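Local coordinates for protein ribose-phosphate pyrophosphokinase (Thermus thermophilus, PDB 7PN0) that probably catalyses the transfer of a diphosphate group from ATP to ribose 5-phosphate, making phosphoribosyl diphosphate (PRPP), at residues S7-R12 / L66-M71; Q16-A21 / T285-F290; P61-L66 / F91-S96; A155-L160 / V264-A269; A163-P168 / A178-L183. All coordinates share one frame; numbering follows the deposited sequence.

How the contacts relate
Contacts 1 and 3 lie across the chain's centre from contacts 4 and 5, an example of two sheet-and-helix halves held in one chain. Contacts 1 and 3 share helix 62-78, with centres about 11 Å apart, and both touch a second subunit. Contact 3 carries four residues of the ADP pocket, whereas the Glu68 side chain of contact 1 is about 14 Å from a bound ADP. Contacts 4 and 5 reach one mixed sheet; their centres lie about 12 Å apart, and each is about 29 Å from the centre of contact 3. Contact 2 brings helix 12-21 against helix 287-299, and the segments of contacts 3, 4 and 5 all lie between its two in sequence.

Contact 1 (S7-R12 / L66-M71); sequences SGQSNR and LMELLM
Glu68 reaches out of helix 62-78 to meet the backbone of Gly8 and Gln9 in the loop that follows strand 3-7. The reach comes from an almost fully extended chain: with CG turned as far as it can be from the backbone N (chi1 -179°), the carboxylate is carried straight out from the helix. There Gln9 N donates to Glu68 OE1 at 2.8 Å, a fairly straight bond of 161° that meets the syn side of the oxygen, 22° out of the carboxylate plane. Gly8 fits close against the same group, its CA 3.3 Å from Glu68 OE2. The Gln9 side chain is modelled in two conformers, so its own contact with the acid is doubtful. Each oxygen of this buried acid also has a partner beyond the loop: OE1 takes a hydrogen bond from Gln56 NE2 and OE2 is bonded to Thr31 OG1. Such a set of partners would fix the rotation of the carboxylate and probably favour its charged form. On the loop side Ser7 OG donates to Gly8 O at 2.7 Å. A helix acid thus holds the loop between strand 3-7 and helix 12-21, at the end of a strand of the parallel sheet in the PRTase-like N-terminal domain. Gly8 is joined by backbone bonds to Val55 of strand 51-55, while helix 62-78 lays Leu69 and Leu70 on helix 107-118, and Met67 and Met71 on strand 39-43.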
# COMPACT_ATOMS: atom_id res chain seq x y z
N SER A 7 21.63 -10.03 16.29
CA SER A 7 20.81 -10.73 17.30
C SER A 7 20.09 -9.68 18.12
O SER A 7 20.69 -8.63 18.41
CB SER A 7 21.66 -11.64 18.16
OG SER A 7 20.89 -12.32 19.15
N GLY A 8 18.86 -9.96 18.48
CA GLY A 8 18.21 -9.29 19.61
C GLY A 8 18.65 -9.94 20.91
O GLY A 8 19.67 -10.68 20.87
N GLN A 9 17.94 -9.69 22.01
CA GLN A 9 18.34 -10.16 23.37
C GLN A 9 17.77 -11.55 23.64
O GLN A 9 18.24 -12.21 24.59
CB GLN A 9 17.90 -9.18 24.47
CG GLN A 9 18.44 -7.78 24.28
CD GLN A 9 18.20 -6.88 25.46
OE1 GLN A 9 18.90 -5.88 25.64
NE2 GLN A 9 17.25 -7.24 26.31
N SER A 10 16.85 -12.04 22.81
CA SER A 10 16.13 -13.30 23.08
C SER A 10 17.08 -14.52 23.08
O SER A 10 16.91 -15.37 23.96
CB SER A 10 14.98 -13.50 22.11
OG SER A 10 15.48 -13.73 20.78
N ASN A 11 17.94 -14.68 22.08
CA ASN A 11 18.72 -15.93 21.90
C ASN A 11 20.08 -15.62 21.27
O ASN A 11 20.41 -16.11 20.18
CB ASN A 11 17.90 -16.97 21.15
CG ASN A 11 18.42 -18.37 21.39
OD1 ASN A 11 19.51 -18.54 21.95
ND2 ASN A 11 17.67 -19.37 20.96
N ARG A 12 20.85 -14.77 21.94
CA ARG A 12 22.17 -14.36 21.44
C ARG A 12 23.06 -15.59 21.26
O ARG A 12 23.75 -15.71 20.27
CB ARG A 12 22.78 -13.33 22.38
CG ARG A 12 24.09 -12.76 21.87
CD ARG A 12 24.63 -11.73 22.83
NE ARG A 12 26.01 -11.40 22.52
CZ ARG A 12 26.38 -10.53 21.58
NH1 ARG A 12 25.47 -9.89 20.85
NH2 ARG A 12 27.67 -10.28 21.38
N LEU A 66 9.56 -8.83 20.61
CA LEU A 66 8.81 -8.45 19.38
C LEU A 66 9.19 -7.02 18.99
O LEU A 66 9.54 -6.79 17.84
CB LEU A 66 7.29 -8.54 19.63
CG LEU A 66 6.41 -7.96 18.52
CD1 LEU A 66 6.78 -8.55 17.17
CD2 LEU A 66 4.92 -8.16 18.85
N MET A 67 9.11 -6.08 19.93
CA MET A 67 9.39 -4.65 19.62
C MET A 67 10.86 -4.50 19.22
O MET A 67 11.15 -3.78 18.26
CB MET A 67 9.09 -3.75 20.82
CG MET A 67 9.32 -2.30 20.54
SD MET A 67 8.30 -1.82 19.11
CE MET A 67 8.39 -0.05 19.20
N GLU A 68 11.79 -5.12 19.95
CA GLU A 68 13.23 -5.08 19.59
C GLU A 68 13.40 -5.54 18.14
O GLU A 68 14.18 -4.91 17.38
CB GLU A 68 14.08 -5.89 20.57
CG GLU A 68 15.57 -5.83 20.23
CD GLU A 68 16.46 -6.75 21.04
OE1 GLU A 68 15.96 -7.77 21.53
OE2 GLU A 68 17.64 -6.42 21.18
N LEU A 69 12.77 -6.65 17.75
CA LEU A 69 12.86 -7.18 16.36
C LEU A 69 12.30 -6.13 15.38
O LEU A 69 13.00 -5.86 14.35
CB LEU A 69 12.09 -8.50 16.23
CG LEU A 69 12.06 -9.17 14.85
CD1 LEU A 69 13.45 -9.42 14.27
CD2 LEU A 69 11.28 -10.47 14.91
N LEU A 70 11.09 -5.62 15.62
CA LEU A 70 10.46 -4.59 14.73
C LEU A 70 11.43 -3.40 14.58
O LEU A 70 11.69 -2.93 13.44
CB LEU A 70 9.13 -4.18 15.34
CG LEU A 70 8.05 -5.25 15.34
CD1 LEU A 70 6.78 -4.73 15.96
CD2 LEU A 70 7.78 -5.73 13.92
N MET A 71 11.98 -2.91 15.70
CA MET A 71 12.91 -1.74 15.70
C MET A 71 14.24 -2.09 14.99
O MET A 71 14.74 -1.26 14.23
CB MET A 71 13.18 -1.31 17.14
CG MET A 71 12.04 -0.68 17.76
SD MET A 71 12.37 -0.27 19.48
CE MET A 71 13.56 1.05 19.26

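Contact 2 (Q16-A21 / T285-F290); sequences QAIAEA and TVAPLF
Ala17 and Ala287 bring two helices together methyl to methyl, with Ala17 CB only 3.5 Å from Ala287 CB. Small residues on both sides let the backbones approach closely, the CA atoms of Ile18 and Ala287 being 4.9 Å apart. Next to this pair, on the buried side, Ile18 supplies the bulk. Its CG1 branch stands beside its own backbone N (chi1 -67°) and runs past the first turn of the other helix, CG1 coming within 3.8 Å of Ala287 O. Beyond it, Ile18 CD1 rests 3.7 Å from Phe290 CB and approaches the aromatic ring obliquely, while the ring itself leads off to other neighbours. Toward solvent the contact loosens one turn on from Ala17: Ala21 is exposed, its CB 4.6 Å from Pro288 CA, and the bond from CA to CB of Pro288 points away from the partner helix. The side-chain contacts between the segments are apolar. Polar work is done within the later segment instead, where an ST turn starts the helix: Ala287 N donates to Thr285 OG1 at 3.3 Å. Asp271 holds the same entry through bonds to Thr285 OG1 and Val286 N. Both helices lie against the five-stranded parallel sheet of the N-terminal half, helix 12-21 through Ile18 and Ala19 on Ile5 of strand 3-7, helix 287-299 through Phe290 on Leu124 and Met126 of strand 122-126.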
# COMPACT_ATOMS: atom_id res chain seq x y z
N GLN A 16 24.88 -16.31 17.81
CA GLN A 16 26.36 -16.42 17.84
C GLN A 16 26.77 -17.73 17.19
O GLN A 16 27.70 -17.71 16.37
CB GLN A 16 26.83 -16.30 19.29
CG GLN A 16 28.34 -16.25 19.42
CD GLN A 16 28.90 -14.96 18.89
OE1 GLN A 16 28.59 -13.87 19.40
NE2 GLN A 16 29.72 -15.06 17.85
N ALA A 17 26.07 -18.83 17.47
CA ALA A 17 26.43 -20.15 16.93
C ALA A 17 26.16 -20.18 15.41
O ALA A 17 26.95 -20.75 14.64
CB ALA A 17 25.69 -21.24 17.68
N ILE A 18 25.06 -19.56 14.98
CA ILE A 18 24.75 -19.41 13.54
C ILE A 18 25.89 -18.65 12.84
O ILE A 18 26.37 -19.14 11.81
CB ILE A 18 23.39 -18.73 13.34
CG1 ILE A 18 22.24 -19.63 13.84
CG2 ILE A 18 23.25 -18.36 11.88
CD1 ILE A 18 20.89 -18.95 13.96
N ALA A 19 26.28 -17.46 13.33
CA ALA A 19 27.36 -16.65 12.73
C ALA A 19 28.65 -17.49 12.63
O ALA A 19 29.31 -17.49 11.59
CB ALA A 19 27.63 -15.43 13.55
N GLU A 20 29.01 -18.16 13.73
CA GLU A 20 30.25 -18.97 13.82
C GLU A 20 30.20 -20.08 12.78
O GLU A 20 31.20 -20.21 12.06
CB GLU A 20 30.45 -19.43 15.27
CG GLU A 20 30.96 -18.30 16.16
CD GLU A 20 30.96 -18.52 17.68
OE1 GLU A 20 31.36 -17.57 18.40
OE2 GLU A 20 30.58 -19.63 18.15
N ALA A 21 29.05 -20.74 12.59
CA ALA A 21 28.85 -21.83 11.61
C ALA A 21 28.98 -21.24 10.20
O ALA A 21 29.41 -21.98 9.33
CB ALA A 21 27.53 -22.52 11.81
N THR A 285 20.88 -29.03 18.81
CA THR A 285 21.19 -27.69 18.25
C THR A 285 20.70 -27.61 16.79
O THR A 285 20.84 -28.57 16.03
CB THR A 285 22.66 -27.31 18.42
OG1 THR A 285 22.63 -25.95 17.97
CG2 THR A 285 23.63 -28.16 17.64
N VAL A 286 20.09 -26.49 16.43
CA VAL A 286 19.66 -26.21 15.04
C VAL A 286 20.46 -25.02 14.52
O VAL A 286 20.16 -24.57 13.42
CB VAL A 286 18.14 -25.99 14.95
CG1 VAL A 286 17.38 -27.29 15.16
CG2 VAL A 286 17.67 -24.94 15.93
N ALA A 287 21.47 -24.56 15.25
CA ALA A 287 22.37 -23.49 14.73
C ALA A 287 22.96 -23.89 13.37
O ALA A 287 22.95 -23.08 12.42
CB ALA A 287 23.44 -23.18 15.76
N PRO A 288 23.45 -25.13 13.16
CA PRO A 288 24.02 -25.49 11.86
C PRO A 288 23.01 -25.49 10.72
O PRO A 288 23.32 -25.10 9.63
CB PRO A 288 24.60 -26.90 12.05
CG PRO A 288 24.79 -27.00 13.57
CD PRO A 288 23.64 -26.19 14.17
N LEU A 289 21.78 -25.90 11.00
CA LEU A 289 20.72 -25.91 9.96
C LEU A 289 20.31 -24.47 9.65
O LEU A 289 20.17 -24.13 8.47
CB LEU A 289 19.53 -26.73 10.41
CG LEU A 289 18.41 -26.84 9.38
CD1 LEU A 289 18.92 -27.39 8.04
CD2 LEU A 289 17.27 -27.66 9.91
N PHE A 290 20.13 -23.62 10.65
CA PHE A 290 19.79 -22.20 10.33
C PHE A 290 20.93 -21.55 9.54
O PHE A 290 20.69 -20.80 8.58
CB PHE A 290 19.48 -21.42 11.61
CG PHE A 290 18.05 -21.52 12.03
CD1 PHE A 290 17.59 -22.57 12.82
CD2 PHE A 290 17.16 -20.52 11.68
CE1 PHE A 290 16.26 -22.63 13.22
CE2 PHE A 290 15.85 -20.57 12.11
CZ PHE A 290 15.40 -21.64 12.85

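Contact 3 (P61-L66 / F91-S96); sequences PVQDHL and FSYARS. With ADP (adenosine-5'-diphosphate), chain C.
Tyr93 wedges its ring between Val62 and Gln63 of helix 62-78 and the adenine of a bound ADP. From CB, a chi1 of -80° carries the ring toward the helix. Along one edge Tyr93 CD1 is 3.9 Å from ADP N6; along the other, Tyr93 CE2 packs 3.7 Å from Val62 CG1, an oblique approach. At the tip, OH lies beside the amide of Gln63, which is probably turned over in the model. The same OH is hydrogen-bonded to Leu39 N of a second subunit, and Ser92 OG to Asn38 of that subunit. Beyond Tyr93, the short 3-10 segment and the residue after it bring Arg95 and Ser96 to the base. One face of the Arg95 guanidinium lies against the adenine, with ADP N3 over its centre and 3.3 Å from its plane. Ser96 OG donates to ADP N7 at 2.7 Å. Asn36 of the second subunit also bonds the nucleotide. The chemistry implies an adenine with the Arg95 guanidinium over N3 and a hydroxyl bonded to N7, in a pocket completed across the subunit interface, consistent with the site for the ATP substrate.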
# COMPACT_ATOMS: atom_id res chain seq x y z
N PRO A 61 11.13 -11.88 27.97
CA PRO A 61 9.89 -11.07 27.79
C PRO A 61 9.48 -10.89 26.32
O PRO A 61 10.22 -10.33 25.53
CB PRO A 61 10.29 -9.71 28.40
CG PRO A 61 11.78 -9.63 28.13
CD PRO A 61 12.28 -11.04 28.35
N VAL A 62 8.33 -11.45 25.95
CA VAL A 62 7.95 -11.62 24.53
C VAL A 62 7.71 -10.27 23.85
O VAL A 62 8.26 -10.05 22.75
CB VAL A 62 6.73 -12.56 24.40
CG1 VAL A 62 6.24 -12.63 22.97
CG2 VAL A 62 7.06 -13.96 24.89
N GLN A 63 7.03 -9.35 24.48
CA GLN A 63 6.65 -8.10 23.78
C GLN A 63 7.89 -7.22 23.62
O GLN A 63 8.00 -6.54 22.62
CB GLN A 63 5.49 -7.42 24.50
CG GLN A 63 4.13 -7.92 24.03
CD GLN A 63 3.93 -9.38 24.34
OE1 GLN A 63 3.72 -9.77 25.49
NE2 GLN A 63 4.00 -10.21 23.32
N ASP A 64 8.80 -7.24 24.58
CA ASP A 64 10.07 -6.51 24.42
C ASP A 64 10.84 -7.14 23.26
O ASP A 64 11.45 -6.41 22.49
CB ASP A 64 10.93 -6.50 25.68
CG ASP A 64 10.51 -5.59 26.81
OD1 ASP A 64 9.78 -4.60 26.57
OD2 ASP A 64 10.96 -5.87 27.96
N HIS A 65 10.80 -8.47 23.11
CA HIS A 65 11.56 -9.12 22.02
C HIS A 65 10.89 -8.83 20.67
O HIS A 65 11.61 -8.63 19.68
CB HIS A 65 11.68 -10.61 22.30
CG HIS A 65 12.60 -10.91 23.43
ND1 HIS A 65 13.70 -10.13 23.73
CD2 HIS A 65 12.63 -11.96 24.28
CE1 HIS A 65 14.37 -10.69 24.74
NE2 HIS A 65 13.70 -11.75 25.14
N LEU A 66 9.56 -8.83 20.61
CA LEU A 66 8.81 -8.45 19.38
C LEU A 66 9.19 -7.02 18.99
O LEU A 66 9.54 -6.79 17.84
CB LEU A 66 7.29 -8.54 19.63
CG LEU A 66 6.41 -7.96 18.52
CD1 LEU A 66 6.78 -8.55 17.17
CD2 LEU A 66 4.92 -8.16 18.85
N PHE A 91 8.36 -18.82 16.71
CA PHE A 91 7.29 -17.84 16.48
C PHE A 91 6.11 -18.27 17.35
O PHE A 91 5.24 -19.00 16.86
CB PHE A 91 6.93 -17.73 15.01
CG PHE A 91 5.90 -16.68 14.71
CD1 PHE A 91 5.82 -15.50 15.46
CD2 PHE A 91 4.97 -16.87 13.71
CE1 PHE A 91 4.89 -14.52 15.17
CE2 PHE A 91 4.03 -15.88 13.43
CZ PHE A 91 4.00 -14.71 14.14
N SER A 92 6.14 -17.87 18.62
CA SER A 92 5.15 -18.32 19.64
C SER A 92 3.74 -17.98 19.17
O SER A 92 2.80 -18.79 19.40
CB SER A 92 5.45 -17.69 20.97
OG SER A 92 5.21 -16.28 20.98
N TYR A 93 3.57 -16.80 18.57
CA TYR A 93 2.21 -16.33 18.21
C TYR A 93 1.64 -17.12 17.03
O TYR A 93 0.44 -16.87 16.70
CB TYR A 93 2.16 -14.82 17.99
CG TYR A 93 2.11 -13.98 19.24
CD1 TYR A 93 0.91 -13.83 19.93
CD2 TYR A 93 3.23 -13.33 19.72
CE1 TYR A 93 0.80 -13.03 21.06
CE2 TYR A 93 3.15 -12.53 20.85
CZ TYR A 93 1.94 -12.37 21.51
OH TYR A 93 1.87 -11.62 22.63
N ALA A 94 2.36 -18.09 16.47
CA ALA A 94 1.76 -19.01 15.48
C ALA A 94 0.58 -19.74 16.15
O ALA A 94 -0.27 -20.24 15.44
CB ALA A 94 2.77 -19.97 14.89
N ARG A 95 0.53 -19.83 17.47
CA ARG A 95 -0.60 -20.52 18.14
C ARG A 95 -1.88 -19.68 18.01
O ARG A 95 -2.95 -20.21 18.20
CB ARG A 95 -0.30 -20.75 19.61
CG ARG A 95 0.84 -21.72 19.82
CD ARG A 95 1.18 -22.03 21.27
NE ARG A 95 0.04 -22.58 22.00
CZ ARG A 95 0.06 -22.87 23.30
NH1 ARG A 95 1.18 -22.68 24.00
NH2 ARG A 95 -1.04 -23.32 23.87
N SER A 96 -1.73 -18.38 17.79
CA SER A 96 -2.87 -17.43 17.68
C SER A 96 -3.24 -17.33 16.21
O SER A 96 -3.03 -16.24 15.60
CB SER A 96 -2.50 -16.09 18.26
OG SER A 96 -2.20 -16.18 19.65
PB ADP C . -4.07 -25.94 19.28
O1B ADP C . -3.72 -27.00 18.22
O2B ADP C . -3.67 -24.55 18.86
O3B ADP C . -3.67 -26.26 20.71
PA ADP C . -6.52 -24.81 19.81
O1A ADP C . -6.43 -23.70 18.80
O2A ADP C . -7.87 -25.31 20.18
O3A ADP C . -5.67 -26.04 19.29
O5' ADP C . -5.66 -24.43 21.13
C5' ADP C . -5.26 -23.05 21.39
C4' ADP C . -5.37 -22.71 22.87
O4' ADP C . -4.19 -21.94 23.24
C3' ADP C . -6.57 -21.83 23.28
O3' ADP C . -7.67 -21.87 22.38
C2' ADP C . -6.00 -20.43 23.09
O2' ADP C . -6.68 -19.51 23.90
C1' ADP C . -4.53 -20.60 23.49
N9 ADP C . -3.62 -19.73 22.75
C8 ADP C . -3.90 -18.96 21.63
N7 ADP C . -2.87 -18.25 21.21
C5 ADP C . -1.86 -18.56 22.12
C6 ADP C . -0.53 -18.13 22.24
N6 ADP C . 0.03 -17.29 21.38
N1 ADP C . 0.22 -18.62 23.26
C2 ADP C . -0.36 -19.50 24.10
N3 ADP C . -1.60 -19.99 24.07
C4 ADP C . -2.32 -19.47 23.07

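Contact 4 (A155-L160 / V264-A269)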
# COMPACT_ATOMS: atom_id res chain seq x y z
N ALA A 155 17.05 -41.99 17.04
CA ALA A 155 17.87 -43.07 16.44
C ALA A 155 19.16 -43.23 17.27
O ALA A 155 19.63 -44.37 17.35
CB ALA A 155 18.22 -42.81 15.00
N THR A 156 19.69 -42.17 17.89
CA THR A 156 20.95 -42.28 18.68
C THR A 156 20.71 -42.59 20.15
O THR A 156 21.72 -42.79 20.85
CB THR A 156 21.83 -41.05 18.55
OG1 THR A 156 21.20 -39.97 19.22
CG2 THR A 156 22.14 -40.73 17.11
N ARG A 157 19.46 -42.62 20.63
CA ARG A 157 19.17 -42.64 22.08
C ARG A 157 18.40 -43.88 22.51
O ARG A 157 18.47 -44.20 23.72
CB ARG A 157 18.36 -41.42 22.53
CG ARG A 157 19.23 -40.27 23.00
CD ARG A 157 19.65 -40.23 24.48
NE ARG A 157 19.44 -41.46 25.21
CZ ARG A 157 19.48 -41.58 26.53
NH1 ARG A 157 19.71 -40.54 27.31
NH2 ARG A 157 19.27 -42.76 27.07
N VAL A 158 17.57 -44.46 21.65
CA VAL A 158 16.55 -45.44 22.09
C VAL A 158 16.76 -46.74 21.32
O VAL A 158 17.34 -46.75 20.23
CB VAL A 158 15.10 -44.93 21.96
CG1 VAL A 158 14.86 -43.62 22.70
CG2 VAL A 158 14.66 -44.84 20.52
N ASP A 159 16.24 -47.80 21.93
CA ASP A 159 16.18 -49.17 21.40
C ASP A 159 15.11 -49.22 20.30
O ASP A 159 13.91 -49.48 20.60
CB ASP A 159 15.86 -50.10 22.56
CG ASP A 159 15.85 -51.55 22.15
OD1 ASP A 159 16.40 -51.85 21.02
OD2 ASP A 159 15.28 -52.35 22.96
N LEU A 160 15.53 -49.03 19.05
CA LEU A 160 14.57 -48.99 17.93
C LEU A 160 13.88 -50.36 17.76
O LEU A 160 12.73 -50.35 17.25
CB LEU A 160 15.30 -48.55 16.66
CG LEU A 160 15.74 -47.08 16.65
CD1 LEU A 160 16.42 -46.75 15.34
CD2 LEU A 160 14.56 -46.14 16.90
N VAL A 264 8.91 -39.71 32.72
CA VAL A 264 9.53 -39.55 31.37
C VAL A 264 11.05 -39.70 31.50
O VAL A 264 11.64 -39.07 32.39
CB VAL A 264 9.13 -38.22 30.70
CG1 VAL A 264 9.68 -37.01 31.43
CG2 VAL A 264 9.49 -38.21 29.23
N LYS A 265 11.69 -40.48 30.64
CA LYS A 265 13.13 -40.75 30.76
C LYS A 265 13.91 -39.50 30.43
O LYS A 265 14.96 -39.25 31.04
CB LYS A 265 13.59 -41.85 29.82
CG LYS A 265 13.27 -43.25 30.33
CD LYS A 265 13.93 -43.51 31.68
CE LYS A 265 13.82 -44.95 32.12
NZ LYS A 265 14.74 -45.19 33.26
N GLU A 266 13.50 -38.83 29.36
CA GLU A 266 14.29 -37.70 28.84
C GLU A 266 13.37 -36.85 27.98
O GLU A 266 12.43 -37.41 27.36
CB GLU A 266 15.45 -38.24 28.03
CG GLU A 266 16.48 -37.21 27.70
CD GLU A 266 17.78 -37.87 27.24
OE1 GLU A 266 17.96 -38.02 26.05
OE2 GLU A 266 18.57 -38.24 28.11
N VAL A 267 13.69 -35.57 27.92
CA VAL A 267 12.93 -34.60 27.09
C VAL A 267 13.96 -33.81 26.30
O VAL A 267 14.80 -33.14 26.93
CB VAL A 267 12.04 -33.70 27.96
CG1 VAL A 267 11.23 -32.74 27.10
CG2 VAL A 267 11.13 -34.55 28.86
N ALA A 268 13.89 -33.92 24.99
CA ALA A 268 14.82 -33.24 24.06
C ALA A 268 14.04 -32.15 23.32
O ALA A 268 12.88 -32.40 22.94
CB ALA A 268 15.41 -34.24 23.10
N ALA A 269 14.70 -31.02 23.09
CA ALA A 269 14.15 -29.91 22.30
C ALA A 269 15.32 -29.22 21.64
O ALA A 269 16.47 -29.43 22.08
CB ALA A 269 13.36 -29.01 23.18
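Arg157 lays its CD and guanidinium against the carboxylate of Glu266, the two side chains coming from opposite directions. Arg157 NH1 forms a salt bridge with Glu266 OE2 at 2.7 Å, while Glu266 OE1 lies 3.2 Å from Arg157 CD and also near NH1. The planes of the two flat groups stand 74° apart, and OE2 approaches the guanidinium obliquely; a single nitrogen, not a two-pronged pair, carries the bridge. The arginine arrives by a folded path, bent at chi2 and again at chi3, where the torsion of 14° is nearly eclipsed. It also touches a crystal neighbour, which may influence this shape. Glu266 reaches out more simply, with CG across from its own backbone N (chi1 -167°). The acid lies by strand 266-270 of the mixed sheet in the C-terminal half, a PRTase-like alpha/beta arrangement, and this strand runs parallel to its neighbours 241-246 and 281-284. Arg157 belongs to the segment of helix 147-157, so the bridge ties that helix to the sheet. Tyr243, on strand 241-246, packs against Arg157. The buried carboxylate has further partners besides Arg157, which together would probably keep Glu266 charged and limit the rotation of its carboxylate. OE1 is hydrogen-bonded to Tyr153 OH, one turn back on the helix, and OE2 forms a second salt bridge with Arg282 NH1 from strand 281-284.

Contact 5 (A163-P168 / A178-L183); sequences AVVVAP and ALARRL
Leu179 O accepts a bond from Leu183 N at 3.0 Å, on the helix that turns Leu179 and Ala180 toward Val165 of strand 163-167. Strand 163-167 and helix 173-183 open a beta-alpha-beta crossover that goes on to strand 187-194, which runs parallel beside the first strand in the mixed sheet. The contact is the helix-on-sheet packing within that unit, and it is wholly apolar. Val165 points its side chain at the helix, with both methyls in use: a chi1 of 180° swings CG1 toward the leucine, where it meets Leu179 CD2 at 3.9 Å, while CG2 faces Ala180. The leucine spans more than one methyl, since its CD2 is also 4.0 Å from Val165 CG2, and the two side chains pass at an oblique angle. Leu179 is shared with helix 147-157, touching Ala151 and Phe154 there, and Val165 also packs on Ala176, one turn before Ala180 on the same helix. Arg182 is held by a salt bridge to Glu147 of helix 147-157. Where the helix backbone itself comes nearest the strand, small Ala180 allows a close fit: Val165 CG2 lies 3.8 Å from Ala180 CA.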
# COMPACT_ATOMS: atom_id res chain seq x y z
N ALA A 163 10.61 -50.08 19.97
CA ALA A 163 10.09 -48.69 20.08
C ALA A 163 8.77 -48.57 19.32
O ALA A 163 8.55 -49.32 18.33
CB ALA A 163 11.12 -47.73 19.55
N VAL A 164 7.92 -47.64 19.76
CA VAL A 164 6.68 -47.25 19.04
C VAL A 164 6.50 -45.74 19.18
O VAL A 164 6.76 -45.19 20.24
CB VAL A 164 5.49 -48.03 19.63
CG1 VAL A 164 5.34 -47.77 21.11
CG2 VAL A 164 4.19 -47.74 18.89
N VAL A 165 6.07 -45.08 18.12
CA VAL A 165 5.71 -43.64 18.17
C VAL A 165 4.23 -43.54 18.57
O VAL A 165 3.37 -44.19 17.95
CB VAL A 165 6.05 -42.94 16.84
CG1 VAL A 165 5.69 -41.47 16.87
CG2 VAL A 165 7.51 -43.12 16.48
N VAL A 166 3.91 -42.72 19.57
CA VAL A 166 2.53 -42.60 20.08
C VAL A 166 2.08 -41.16 19.85
O VAL A 166 2.78 -40.25 20.32
CB VAL A 166 2.45 -42.96 21.56
CG1 VAL A 166 1.03 -42.83 22.08
CG2 VAL A 166 3.04 -44.35 21.81
N ALA A 167 0.92 -40.98 19.22
CA ALA A 167 0.20 -39.68 19.25
C ALA A 167 -0.79 -39.70 20.40
O ALA A 167 -1.62 -40.60 20.47
CB ALA A 167 -0.49 -39.46 17.94
N PRO A 168 -0.72 -38.75 21.35
CA PRO A 168 -1.72 -38.64 22.41
C PRO A 168 -2.90 -37.68 22.14
O PRO A 168 -3.61 -37.36 23.07
CB PRO A 168 -0.86 -38.06 23.54
CG PRO A 168 0.01 -37.07 22.81
CD PRO A 168 0.37 -37.78 21.53
N ALA A 178 5.18 -38.97 10.60
CA ALA A 178 6.43 -38.59 9.90
C ALA A 178 7.61 -39.19 10.65
O ALA A 178 8.49 -39.73 9.98
CB ALA A 178 6.57 -37.09 9.80
N LEU A 179 7.65 -39.03 11.97
CA LEU A 179 8.72 -39.58 12.84
C LEU A 179 8.74 -41.11 12.72
O LEU A 179 9.81 -41.70 12.54
CB LEU A 179 8.47 -39.17 14.29
CG LEU A 179 9.46 -39.78 15.27
CD1 LEU A 179 10.88 -39.29 14.99
CD2 LEU A 179 9.08 -39.46 16.69
N ALA A 180 7.56 -41.72 12.79
CA ALA A 180 7.43 -43.20 12.72
C ALA A 180 8.02 -43.68 11.40
O ALA A 180 8.74 -44.72 11.40
CB ALA A 180 5.98 -43.60 12.86
N ARG A 181 7.69 -43.03 10.29
CA ARG A 181 8.15 -43.47 8.96
C ARG A 181 9.68 -43.31 8.90
O ARG A 181 10.32 -44.20 8.33
CB ARG A 181 7.40 -42.74 7.83
CG ARG A 181 5.94 -43.19 7.68
CD ARG A 181 5.17 -42.61 6.49
NE ARG A 181 5.48 -41.20 6.28
CZ ARG A 181 4.80 -40.15 6.77
NH1 ARG A 181 5.24 -38.93 6.52
NH2 ARG A 181 3.70 -40.31 7.50
N ARG A 182 10.23 -42.24 9.48
CA ARG A 182 11.69 -41.95 9.46
C ARG A 182 12.47 -43.00 10.26
O ARG A 182 13.60 -43.35 9.83
CB ARG A 182 11.98 -40.56 10.01
CG ARG A 182 11.78 -39.45 9.00
CD ARG A 182 11.95 -38.08 9.65
NE ARG A 182 11.68 -37.05 8.67
CZ ARG A 182 12.51 -36.64 7.72
NH1 ARG A 182 13.72 -37.16 7.54
NH2 ARG A 182 12.08 -35.71 6.89
N LEU A 183 11.92 -43.47 11.38
CA LEU A 183 12.57 -44.47 12.28
C LEU A 183 12.15 -45.92 11.99
O LEU A 183 12.65 -46.79 12.70
CB LEU A 183 12.21 -44.12 13.72
CG LEU A 183 12.69 -42.75 14.18
CD1 LEU A 183 12.46 -42.58 15.66
CD2 LEU A 183 14.17 -42.57 13.85